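Local coordinates for lectin (Lotus tetragonolobus, PDB 2EIG), which probably binds L-fucose-containing sugars, as a four-subunit legume seed lectin with calcium and manganese sites, at residues Val115-Asp120 with Leu172-Thr177; Ser134-Asp139 with Val149-Val154. All coordinates share one frame; numbering follows the deposited sequence.

Contact 1 (Val115-Asp120 with Leu172-Thr177). With MN (manganese (II) ion), chain F; CA (calcium ion), chain G.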
ATOM      1  N   VAL A 115       0.448  16.116   7.825  1.00 16.85           N
ATOM      2  CA  VAL A 115      -0.137  14.796   7.803  1.00 15.35           C
ATOM      3  C   VAL A 115      -0.900  14.756   9.117  1.00 16.01           C
ATOM      4  O   VAL A 115      -0.358  15.121  10.166  1.00 14.66           O
ATOM      5  CB  VAL A 115       0.927  13.660   7.659  1.00 15.16           C
ATOM      6  CG1 VAL A 115       0.297  12.306   7.855  1.00 13.72           C
ATOM      7  CG2 VAL A 115       1.615  13.684   6.269  1.00 14.50           C
ATOM      8  N   ALA A 116      -2.169  14.378   9.048  1.00 15.38           N
ATOM      9  CA  ALA A 116      -2.979  14.331  10.234  1.00 15.78           C
ATOM     10  C   ALA A 116      -3.881  13.085  10.261  1.00 15.58           C
ATOM     11  O   ALA A 116      -4.265  12.565   9.216  1.00 15.82           O
ATOM     12  CB  ALA A 116      -3.829  15.614  10.325  1.00 16.46           C
ATOM     13  N   VAL A 117      -4.118  12.583  11.471  1.00 14.89           N
ATOM     14  CA  VAL A 117      -5.175  11.665  11.779  1.00 14.43           C
ATOM     15  C   VAL A 117      -6.216  12.450  12.614  1.00 13.92           C
ATOM     16  O   VAL A 117      -5.964  12.872  13.756  1.00 12.48           O
ATOM     17  CB  VAL A 117      -4.662  10.417  12.548  1.00 15.19           C
ATOM     18  CG1 VAL A 117      -5.846   9.451  12.873  1.00 13.25           C
ATOM     19  CG2 VAL A 117      -3.503   9.684  11.741  1.00 14.12           C
ATOM     20  N   GLU A 118      -7.382  12.638  12.019  1.00 13.89           N
ATOM     21  CA  GLU A 118      -8.411  13.474  12.595  1.00 14.96           C
ATOM     22  C   GLU A 118      -9.502  12.622  13.183  1.00 15.85           C
ATOM     23  O   GLU A 118      -9.837  11.547  12.699  1.00 17.60           O
ATOM     24  CB  GLU A 118      -9.025  14.460  11.570  1.00 14.17           C
ATOM     25  CG  GLU A 118      -9.765  13.712  10.461  1.00 14.63           C
ATOM     26  CD  GLU A 118     -10.578  14.616   9.560  1.00 16.25           C
ATOM     27  OE1 GLU A 118     -10.092  15.646   9.090  1.00 17.83           O
ATOM     28  OE2 GLU A 118     -11.717  14.244   9.310  1.00 15.81           O
ATOM     29  N   PHE A 119     -10.089  13.154  14.226  1.00 16.72           N
ATOM     30  CA  PHE A 119     -11.185  12.517  14.902  1.00 16.31           C
ATOM     31  C   PHE A 119     -12.157  13.676  14.789  1.00 15.28           C
ATOM     32  O   PHE A 119     -12.118  14.635  15.538  1.00 14.62           O
ATOM     33  CB  PHE A 119     -10.814  12.190  16.352  1.00 15.36           C
ATOM     34  CG  PHE A 119      -9.757  11.124  16.490  1.00 17.20           C
ATOM     35  CD1 PHE A 119      -8.407  11.459  16.547  1.00 15.02           C
ATOM     36  CD2 PHE A 119     -10.117   9.765  16.523  1.00 15.94           C
ATOM     37  CE1 PHE A 119      -7.418  10.481  16.674  1.00 19.36           C
ATOM     38  CE2 PHE A 119      -9.140   8.784  16.657  1.00 20.32           C
ATOM     39  CZ  PHE A 119      -7.782   9.131  16.732  1.00 17.11           C
ATOM     40  N   ASP A 120     -13.026  13.582  13.815  1.00 14.88           N
ATOM     41  CA  ASP A 120     -13.809  14.691  13.376  1.00 15.30           C
ATOM     42  C   ASP A 120     -15.239  14.397  13.836  1.00 16.81           C
ATOM     43  O   ASP A 120     -15.821  13.385  13.462  1.00 15.76           O
ATOM     44  CB  ASP A 120     -13.710  14.757  11.837  1.00 16.72           C
ATOM     45  CG  ASP A 120     -14.401  15.954  11.235  1.00 15.97           C
ATOM     46  OD1 ASP A 120     -14.064  16.337  10.103  1.00 19.78           O
ATOM     47  OD2 ASP A 120     -15.317  16.533  11.838  1.00 18.48           O
ATOM     48  N   LEU A 172       0.930   4.834   6.735  1.00 18.07           N
ATOM     49  CA  LEU A 172       0.413   5.301   8.017  1.00 17.38           C
ATOM     50  C   LEU A 172      -0.874   4.533   8.339  1.00 17.75           C
ATOM     51  O   LEU A 172      -1.812   4.567   7.563  1.00 17.57           O
ATOM     52  CB  LEU A 172       0.151   6.807   7.938  1.00 17.58           C
ATOM     53  CG  LEU A 172      -0.365   7.520   9.204  1.00 16.96           C
ATOM     54  CD1 LEU A 172       0.791   7.730  10.122  1.00 15.66           C
ATOM     55  CD2 LEU A 172      -1.003   8.853   8.855  1.00 17.40           C
ATOM     56  N   THR A 173      -0.925   3.869   9.491  1.00 17.58           N
ATOM     57  CA  THR A 173      -2.099   3.083   9.853  1.00 17.66           C
ATOM     58  C   THR A 173      -2.580   3.489  11.223  1.00 18.08           C
ATOM     59  O   THR A 173      -1.804   3.644  12.170  1.00 16.80           O
ATOM     60  CB  THR A 173      -1.796   1.584   9.819  1.00 17.07           C
ATOM     61  OG1 THR A 173      -1.319   1.268   8.522  1.00 18.78           O
ATOM     62  CG2 THR A 173      -3.063   0.743  10.046  1.00 18.16           C
ATOM     63  N   VAL A 174      -3.885   3.631  11.329  1.00 17.67           N
ATOM     64  CA  VAL A 174      -4.483   3.967  12.581  1.00 17.81           C
ATOM     65  C   VAL A 174      -5.346   2.816  13.083  1.00 17.90           C
ATOM     66  O   VAL A 174      -6.111   2.238  12.321  1.00 17.30           O
ATOM     67  CB  VAL A 174      -5.362   5.235  12.450  1.00 17.70           C
ATOM     68  CG1 VAL A 174      -5.805   5.702  13.826  1.00 17.38           C
ATOM     69  CG2 VAL A 174      -4.612   6.317  11.623  1.00 16.98           C
ATOM     70  N   VAL A 175      -5.229   2.525  14.365  1.00 16.32           N
ATOM     71  CA  VAL A 175      -6.281   1.808  15.056  1.00 19.13           C
ATOM     72  C   VAL A 175      -6.863   2.643  16.205  1.00 18.79           C
ATOM     73  O   VAL A 175      -6.102   3.348  16.896  1.00 17.49           O
ATOM     74  CB  VAL A 175      -5.790   0.417  15.511  1.00 18.46           C
ATOM     75  CG1 VAL A 175      -4.543   0.514  16.302  1.00 24.16           C
ATOM     76  CG2 VAL A 175      -6.808  -0.233  16.356  1.00 22.78           C
ATOM     77  N   MET A 176      -8.198   2.625  16.390  1.00 19.61           N
ATOM     78  CA  MET A 176      -8.828   3.176  17.623  1.00 20.43           C
ATOM     79  C   MET A 176      -9.689   2.124  18.222  1.00 19.73           C
ATOM     80  O   MET A 176     -10.662   1.690  17.590  1.00 18.31           O
ATOM     81  CB  MET A 176      -9.861   4.282  17.388  1.00 22.36           C
ATOM     82  CG  MET A 176      -9.396   5.588  17.325  1.00 28.65           C
ATOM     83  SD  MET A 176      -8.550   5.562  15.755  1.00 40.79           S
ATOM     84  CE  MET A 176      -9.754   4.921  14.569  1.00 40.19           C
ATOM     85  N   THR A 177      -9.332   1.742  19.433  1.00 18.84           N
ATOM     86  CA  THR A 177     -10.028   0.753  20.207  1.00 18.23           C
ATOM     87  C   THR A 177     -10.997   1.588  21.049  1.00 18.42           C
ATOM     88  O   THR A 177     -10.619   2.540  21.778  1.00 17.20           O
ATOM     89  CB  THR A 177      -9.026  -0.042  21.053  1.00 19.28           C
ATOM     90  OG1 THR A 177      -8.096  -0.695  20.165  1.00 20.19           O
ATOM     91  CG2 THR A 177      -9.734  -1.115  21.993  1.00 16.35           C
TER
HETATM   92 MN    MN F1101     -13.347  15.287   8.288  1.00 18.87          MN
HETATM   93 CA    CA G1102     -15.567  18.273  10.105  1.00 19.22          CA
HETATM   94  O   HOH W   1     -11.987  16.922   7.832  1.00 20.54           O
HETATM   95  O   HOH W   2     -12.735  14.142   6.471  1.00 18.09           O
HETATM   96  O   HOH W   3     -13.619  19.063   9.201  1.00 12.09           O
HETATM   97  O   HOH W   4     -15.172  19.507  12.060  1.00 19.37           O
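Strands Val115-Asp120 and Leu172-Thr177 run nearly parallel, 19° apart with their axes 9.4 Å from each other at closest approach, and face each other across the interior of the legume lectin sandwich, one from each sheet. At such a spacing the two backbones do not pair, and these two strands meet through side chains alone. Val117 and Val174 reach toward each other tip to tip, and the closest pair of methyls is Val117 CG2 and Val174 CG2, 3.5 Å apart. Leu172 has CG anti to its backbone N (chi1 -178°), which points CG at the facing strand; its CD2 branch touches two valines, 3.8 Å from Val115 CG1 and 3.9 Å from Val117 CG2. Farther along, Met176 meets the rim of the Phe119 ring. Its CG lies close to the ring plane, 3.3 Å from Phe119 CE2, and its SD stands 4.7 Å from the ring centroid at 76° to the ring normal, an edge-on Met-aromatic contact. Ile163 and Ile138, from neighbouring strands of the two sheets, extend the same apolar layer. The opposite face of strand Val115-Asp120 carries metal ligands: Glu118 OE2 binds manganese at 2.2 Å, whereas Asp120 bridges the ions, OD1 binding both manganese and calcium and OD2 calcium. Glu118 OE1 accepts a hydrogen bond from a manganese-bound water 2.6 Å away. One short strand thus separates the apolar inter-sheet packing from a two-metal site, whose cations probably offset the buried carboxylate charges of Glu118 and Asp120.

Contact 2 (Ser134-Asp139 with Val149-Val154); sequences SHIGID and VNWNRV. With MN (manganese (II) ion), chain F.
The beta hairpin of strands 135-140 and 147-150, at one border of the seven-stranded sheet of the legume lectin fold, holds the contact of Ser134-Asp139 with Val149-Val154. Ile136 and Val149 form an antiparallel hydrogen-bonded pair: Ile136 N donates to Val149 O at 2.8 Å, and Val149 N to Ile136 O at 2.7 Å. Beside it, His135 and Asn150 make a non-hydrogen-bonded pair. Just past the strand ends, Trp151 N donates to Ser134 O (3.0 Å) in a bond that is bent at the carbonyl, with the donor 46° above its plane. On the core side, Ile136 CB packs on Val149 CG1 while Ile136 CD1 comes 3.6 Å from Trp151 CB, the isoleucine and tryptophan side chains crossing at about a right angle. Ser134 CB approaches Trp151 CE3 obliquely, and Arg153 CB covers the centre of one indole face; the guanidinium beyond forms a salt bridge with Glu214. His135 turns the other way. Its CG sits between the backbone N and the carbonyl carbon (chi1 51°), on the side away from Val149-Val154; Ser133 O holds ND1 by a hydrogen bond, and NE2 binds manganese at 2.2 Å.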
ATOM      1  N   SER A 134     -19.641  11.600  12.597  1.00 20.44           N
ATOM      2  CA  SER A 134     -18.265  11.541  13.101  1.00 19.63           C
ATOM      3  C   SER A 134     -17.483  10.497  12.334  1.00 18.23           C
ATOM      4  O   SER A 134     -18.012   9.462  11.934  1.00 19.41           O
ATOM      5  CB  SER A 134     -18.226  11.235  14.608  1.00 19.54           C
ATOM      6  OG  SER A 134     -18.872  12.257  15.308  1.00 17.64           O
ATOM      7  N   HIS A 135     -16.223  10.797  12.102  1.00 17.38           N
ATOM      8  CA  HIS A 135     -15.399   9.928  11.337  1.00 16.97           C
ATOM      9  C   HIS A 135     -13.940  10.078  11.773  1.00 17.28           C
ATOM     10  O   HIS A 135     -13.530  11.100  12.349  1.00 17.33           O
ATOM     11  CB  HIS A 135     -15.566  10.236   9.855  1.00 16.12           C
ATOM     12  CG  HIS A 135     -15.391  11.677   9.517  1.00 14.28           C
ATOM     13  ND1 HIS A 135     -16.367  12.628   9.720  1.00 14.05           N
ATOM     14  CD2 HIS A 135     -14.345  12.322   8.972  1.00  9.48           C
ATOM     15  CE1 HIS A 135     -15.926  13.805   9.309  1.00 12.03           C
ATOM     16  NE2 HIS A 135     -14.698  13.640   8.837  1.00 12.52           N
ATOM     17  N   ILE A 136     -13.176   9.033  11.530  1.00 16.84           N
ATOM     18  CA  ILE A 136     -11.759   9.068  11.785  1.00 17.45           C
ATOM     19  C   ILE A 136     -11.172   9.169  10.373  1.00 18.01           C
ATOM     20  O   ILE A 136     -11.518   8.346   9.519  1.00 18.83           O
ATOM     21  CB  ILE A 136     -11.281   7.808  12.569  1.00 16.84           C
ATOM     22  CG1 ILE A 136     -11.843   7.804  13.999  1.00 15.96           C
ATOM     23  CG2 ILE A 136      -9.716   7.756  12.649  1.00 16.75           C
ATOM     24  CD1 ILE A 136     -12.312   6.345  14.490  1.00 19.85           C
ATOM     25  N   GLY A 137     -10.346  10.178  10.122  1.00 16.73           N
ATOM     26  CA  GLY A 137      -9.756  10.340   8.802  1.00 16.55           C
ATOM     27  C   GLY A 137      -8.251  10.473   8.777  1.00 16.24           C
ATOM     28  O   GLY A 137      -7.656  10.929   9.747  1.00 14.56           O
ATOM     29  N   ILE A 138      -7.642  10.064   7.650  1.00 15.69           N
ATOM     30  CA  ILE A 138      -6.241  10.422   7.353  1.00 14.20           C
ATOM     31  C   ILE A 138      -6.152  11.539   6.335  1.00 15.19           C
ATOM     32  O   ILE A 138      -6.690  11.423   5.226  1.00 15.69           O
ATOM     33  CB  ILE A 138      -5.408   9.223   6.971  1.00 14.48           C
ATOM     34  CG1 ILE A 138      -5.359   8.286   8.201  1.00 14.07           C
ATOM     35  CG2 ILE A 138      -4.005   9.694   6.574  1.00 14.41           C
ATOM     36  CD1 ILE A 138      -4.874   6.900   7.906  1.00 15.57           C
ATOM     37  N   ASP A 139      -5.557  12.664   6.767  1.00 15.83           N
ATOM     38  CA  ASP A 139      -5.473  13.898   6.025  1.00 15.61           C
ATOM     39  C   ASP A 139      -4.025  14.174   5.612  1.00 16.38           C
ATOM     40  O   ASP A 139      -3.096  14.172   6.456  1.00 16.57           O
ATOM     41  CB  ASP A 139      -5.897  15.092   6.885  1.00 15.28           C
ATOM     42  CG  ASP A 139      -7.257  14.932   7.476  1.00 16.53           C
ATOM     43  OD1 ASP A 139      -7.526  15.727   8.372  1.00 19.20           O
ATOM     44  OD2 ASP A 139      -8.029  14.024   7.055  1.00 16.69           O
ATOM     45  N   VAL A 149     -13.025   6.605   8.020  1.00 20.95           N
ATOM     46  CA  VAL A 149     -13.835   5.521   8.458  1.00 21.36           C
ATOM     47  C   VAL A 149     -14.845   6.141   9.371  1.00 21.20           C
ATOM     48  O   VAL A 149     -14.583   7.176   9.997  1.00 21.07           O
ATOM     49  CB  VAL A 149     -12.972   4.426   9.143  1.00 21.47           C
ATOM     50  CG1 VAL A 149     -12.346   4.916  10.468  1.00 19.75           C
ATOM     51  CG2 VAL A 149     -13.788   3.196   9.394  1.00 25.91           C
ATOM     52  N   ASN A 150     -16.002   5.527   9.493  1.00 20.45           N
ATOM     53  CA  ASN A 150     -16.985   6.104  10.374  1.00 21.50           C
ATOM     54  C   ASN A 150     -16.618   5.838  11.860  1.00 21.03           C
ATOM     55  O   ASN A 150     -15.989   4.813  12.216  1.00 20.61           O
ATOM     56  CB  ASN A 150     -18.403   5.672   9.935  1.00 23.30           C
ATOM     57  CG  ASN A 150     -19.215   5.241  11.047  1.00 29.27           C
ATOM     58  OD1 ASN A 150     -19.101   4.091  11.498  1.00 36.88           O
ATOM     59  ND2 ASN A 150     -20.072   6.148  11.550  1.00 33.56           N
ATOM     60  N   TRP A 151     -16.959   6.809  12.704  1.00 19.05           N
ATOM     61  CA  TRP A 151     -16.580   6.817  14.099  1.00 18.36           C
ATOM     62  C   TRP A 151     -17.852   6.952  14.953  1.00 18.69           C
ATOM     63  O   TRP A 151     -18.588   7.909  14.817  1.00 17.45           O
ATOM     64  CB  TRP A 151     -15.573   7.954  14.392  1.00 17.66           C
ATOM     65  CG  TRP A 151     -15.287   8.227  15.831  1.00 15.24           C
ATOM     66  CD1 TRP A 151     -15.226   7.318  16.834  1.00 16.19           C
ATOM     67  CD2 TRP A 151     -14.973   9.506  16.433  1.00 16.48           C
ATOM     68  NE1 TRP A 151     -14.934   7.934  18.025  1.00 16.49           N
ATOM     69  CE2 TRP A 151     -14.790   9.282  17.813  1.00 18.60           C
ATOM     70  CE3 TRP A 151     -14.847  10.810  15.940  1.00 19.32           C
ATOM     71  CZ2 TRP A 151     -14.447  10.305  18.706  1.00 16.53           C
ATOM     72  CZ3 TRP A 151     -14.535  11.816  16.808  1.00 17.22           C
ATOM     73  CH2 TRP A 151     -14.336  11.559  18.194  1.00 18.39           C
ATOM     74  N   ASN A 152     -18.103   5.932  15.776  1.00 19.70           N
ATOM     75  CA  ASN A 152     -19.174   5.973  16.757  1.00 21.16           C
ATOM     76  C   ASN A 152     -18.787   6.916  17.852  1.00 19.90           C
ATOM     77  O   ASN A 152     -18.278   6.503  18.888  1.00 20.26           O
ATOM     78  CB  ASN A 152     -19.368   4.582  17.347  1.00 21.37           C
ATOM     79  CG  ASN A 152     -20.572   4.506  18.284  1.00 26.10           C
ATOM     80  OD1 ASN A 152     -21.607   5.150  18.041  1.00 28.40           O
ATOM     81  ND2 ASN A 152     -20.443   3.706  19.365  1.00 28.19           N
ATOM     82  N   ARG A 153     -19.002   8.196  17.665  1.00 20.65           N
ATOM     83  CA  ARG A 153     -18.458   9.091  18.700  1.00 18.54           C
ATOM     84  C   ARG A 153     -19.377   8.942  19.924  1.00 19.29           C
ATOM     85  O   ARG A 153     -20.593   9.040  19.789  1.00 17.60           O
ATOM     86  CB  ARG A 153     -18.376  10.507  18.195  1.00 17.08           C
ATOM     87  CG  ARG A 153     -18.140  11.524  19.244  1.00 18.53           C
ATOM     88  CD  ARG A 153     -18.532  12.887  18.705  1.00 19.20           C
ATOM     89  NE  ARG A 153     -18.311  13.965  19.668  1.00 14.68           N
ATOM     90  CZ  ARG A 153     -19.139  14.270  20.670  1.00 16.42           C
ATOM     91  NH1 ARG A 153     -20.226  13.558  20.903  1.00 14.49           N
ATOM     92  NH2 ARG A 153     -18.869  15.280  21.465  1.00 17.06           N
ATOM     93  N   VAL A 154     -18.779   8.665  21.091  1.00 18.99           N
ATOM     94  CA  VAL A 154     -19.555   8.506  22.341  1.00 18.51           C
ATOM     95  C   VAL A 154     -19.003   9.521  23.318  1.00 17.73           C
ATOM     96  O   VAL A 154     -17.836   9.460  23.735  1.00 15.90           O
ATOM     97  CB  VAL A 154     -19.515   7.012  22.935  1.00 19.32           C
ATOM     98  CG1 VAL A 154     -20.230   6.899  24.307  1.00 18.71           C
ATOM     99  CG2 VAL A 154     -20.089   5.974  21.924  1.00 21.06           C
TER
HETATM  100 MN    MN F1101     -13.347  15.287   8.288  1.00 18.87          MN
HETATM  101  O   HOH W   1     -11.987  16.922   7.832  1.00 20.54           O
HETATM  102  O   HOH W   2     -12.735  14.142   6.471  1.00 18.09           O

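How the contacts relate
The centres of contact 1 and contact 2 are 8 Å apart, and strands 115-120 and 135-140, consecutive in the chain, are antiparallel neighbours in the seven-stranded sheet. Along the chain 115-120 comes first, then both segments of contact 2, and finally 172-177, which belongs to the other sheet. Contact 1 therefore joins the two sheets, whereas contact 2 pairs strands at the border of one. Both contribute to the manganese site: Glu118 and Asp120 come from contact 1 and His135 from contact 2, Asp127 of the intervening loop completing the protein ligands. In the core, Ile138 touches Leu172 and Val174; strands 115-120 and 135-140 thus give ligands to manganese from one face and apolar side chains to the interior from the other.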